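Local coordinates for protein MIPZ (Caulobacter crescentus, PDB 2XJ9) that binds and hydrolyses ATP as a dimerising, nucleoid-binding ATPase that inhibits cell division and positions the division plane, at the interface of chains A and B. Residues are numbered along the deposited sequence; one frame, centred on the assembly and turned at random. Chains: chain A/B, MIPZ.

The interface of chains A and B. Residues chain A 44-45; chain B 12-14, 113, 142, 158.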
ATOM      1  N   ARG A  44      -2.214   7.567  11.653  1.00 44.61           N
ATOM      2  CA  ARG A  44      -3.611   7.642  11.198  1.00 36.18           C
ATOM      3  C   ARG A  44      -4.249   6.260  10.954  1.00 36.72           C
ATOM      4  O   ARG A  44      -5.267   5.924  11.580  1.00 37.00           O
ATOM      5  CB  ARG A  44      -3.757   8.544   9.967  1.00 35.81           C
ATOM      6  CG  ARG A  44      -2.910   9.786  10.035  1.00 36.24           C
ATOM      7  CD  ARG A  44      -3.650  11.065   9.706  1.00 46.19           C
ATOM      8  NE  ARG A  44      -4.617  10.928   8.664  1.00 47.15           N
ATOM      9  CZ  ARG A  44      -5.826  11.466   8.530  1.00 45.63           C
ATOM     10  NH1 ARG A  44      -6.402  12.266   9.413  1.00 51.17           N
ATOM     11  NH2 ARG A  44      -6.477  11.137   7.428  1.00 49.98           N
ATOM     12  N   GLN A  45      -3.665   5.464  10.055  1.00 36.01           N
ATOM     13  CA  GLN A  45      -4.253   4.163   9.717  1.00 32.41           C
ATOM     14  C   GLN A  45      -4.328   3.241  10.914  1.00 37.38           C
ATOM     15  O   GLN A  45      -5.395   2.708  11.211  1.00 41.62           O
ATOM     16  CB  GLN A  45      -3.464   3.453   8.643  1.00 33.57           C
ATOM     17  CG  GLN A  45      -3.418   4.140   7.329  1.00 44.98           C
ATOM     18  CD  GLN A  45      -3.016   3.181   6.245  1.00 46.05           C
ATOM     19  OE1 GLN A  45      -2.477   3.587   5.213  1.00 56.14           O
ATOM     20  NE2 GLN A  45      -3.271   1.892   6.473  1.00 28.57           N
TER
ATOM     21  N   GLU B  12      -6.402   6.603   0.909  1.00 25.73           N
ATOM     22  CA  GLU B  12      -5.354   6.732   1.923  1.00 26.09           C
ATOM     23  C   GLU B  12      -4.578   5.426   2.147  1.00 27.51           C
ATOM     24  O   GLU B  12      -3.404   5.450   2.431  1.00 37.01           O
ATOM     25  CB  GLU B  12      -5.944   7.244   3.225  1.00 26.91           C
ATOM     26  CG  GLU B  12      -4.971   7.223   4.374  1.00 51.43           C
ATOM     27  CD  GLU B  12      -4.935   8.529   5.164  1.00 49.79           C
ATOM     28  OE1 GLU B  12      -5.870   9.350   5.020  1.00 38.52           O
ATOM     29  OE2 GLU B  12      -3.957   8.721   5.927  1.00 54.08           O
ATOM     30  N   LYS B  13      -5.249   4.293   2.018  1.00 27.05           N
ATOM     31  CA  LYS B  13      -4.644   2.966   2.149  1.00 26.08           C
ATOM     32  C   LYS B  13      -3.512   2.738   1.147  1.00 24.24           C
ATOM     33  O   LYS B  13      -3.628   3.085  -0.007  1.00 21.70           O
ATOM     34  CB  LYS B  13      -5.726   1.895   1.950  1.00 25.00           C
ATOM     35  CG  LYS B  13      -5.750   0.805   2.998  1.00 29.74           C
ATOM     36  CD  LYS B  13      -4.412   0.130   3.066  1.00 28.54           C
ATOM     37  CE  LYS B  13      -4.422  -0.999   4.028  1.00 23.71           C
ATOM     38  NZ  LYS B  13      -3.012  -1.367   4.281  1.00 34.68           N
ATOM     39  N   GLY B  14      -2.405   2.160   1.597  1.00 30.45           N
ATOM     40  CA  GLY B  14      -1.300   1.867   0.707  1.00 21.49           C
ATOM     41  C   GLY B  14      -1.663   0.651  -0.114  1.00 22.05           C
ATOM     42  O   GLY B  14      -2.446  -0.202   0.314  1.00 24.63           O
ATOM     43  N   GLY B 113      -0.250   7.293  -0.439  1.00 37.07           N
ATOM     44  CA  GLY B 113      -1.035   6.535   0.512  1.00 36.28           C
ATOM     45  C   GLY B 113      -0.944   7.033   1.938  1.00 39.08           C
ATOM     46  O   GLY B 113      -0.812   6.254   2.894  1.00 52.63           O
ATOM     47  N   MET B 142     -10.332   2.056   6.108  1.00 39.70           N
ATOM     48  CA  MET B 142     -10.086   3.470   5.816  1.00 35.37           C
ATOM     49  C   MET B 142     -11.316   4.123   5.183  1.00 35.82           C
ATOM     50  O   MET B 142     -11.419   5.344   5.119  1.00 36.91           O
ATOM     51  CB  MET B 142      -8.835   3.643   4.948  1.00 31.17           C
ATOM     52  CG  MET B 142      -7.554   3.287   5.694  1.00 34.03           C
ATOM     53  SD  MET B 142      -7.369   4.365   7.124  1.00 43.13           S
ATOM     54  CE  MET B 142      -6.910   5.915   6.378  1.00 34.51           C
ATOM     55  N   LEU B 158     -11.659   7.624   8.189  1.00 32.81           N
ATOM     56  CA  LEU B 158     -10.648   8.618   7.808  1.00 33.73           C
ATOM     57  C   LEU B 158     -10.678   9.167   6.396  1.00 33.48           C
ATOM     58  O   LEU B 158     -10.636  10.383   6.208  1.00 40.63           O
ATOM     59  CB  LEU B 158      -9.244   8.088   8.108  1.00 38.35           C
ATOM     60  CG  LEU B 158      -8.484   8.757   9.254  1.00 40.31           C
ATOM     61  CD1 LEU B 158      -9.404   9.196  10.390  1.00 25.73           C
ATOM     62  CD2 LEU B 158      -7.442   7.793   9.764  1.00 39.99           C
TER
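A:Arg44 reaches over the dimer boundary to B:Glu12, and its NH2 donates to the carboxylate oxygen OE1 at 3.1 Å in a salt bridge. OE1 is met on its syn side but 26° out of the carboxylate plane, whereas it lies in the plane of the guanidinium. The hydrogen bond is fairly straight, 158° at the hydrogen. Bends at chi2 and chi3 fold the arginine chain back toward B:Leu158, whose CG sits over one guanidinium face near the rim, 3.6 Å from NH2. This is the tighter half of the patch: B:Leu158, at the start of helix 158-168, also lays CD2 3.8 Å from A:Arg44 CB, so the arginine is held by charge at its edge and by carbon on its face. Were A:Arg44 shortened to an alanine, the B:Glu12 carboxylate would probably lose its cationic mate and B:Leu158 the flat group it covers.

Around A:Gln45 the contacts are longer and no cross-chain hydrogen bond is seen, although this residue buries more surface than A:Arg44. Its CG meets B:Met142 SD at 4.0 Å, the two side chains crossing at about a right angle. Beyond CG the chain runs extended over the start of the P-loop of this ParA-like (deviant Walker A) ATPase, where B:Lys13 is the signature lysine, which in this family reaches the nucleotide bound by the partner subunit. The patch, repeated by the dimer's two-fold axis, therefore puts one subunit against the nucleotide-binding loop of the other, consistent with coupling between nucleotide binding and dimerisation. As modelled, like ends meet without a bond, though at 2.80 Å the amide might be flipped: A:Gln45 OE1 stands 3.5 Å from the backbone O of B:Glu12. Its NE2 lies 3.9 Å from B:Lys13 NZ.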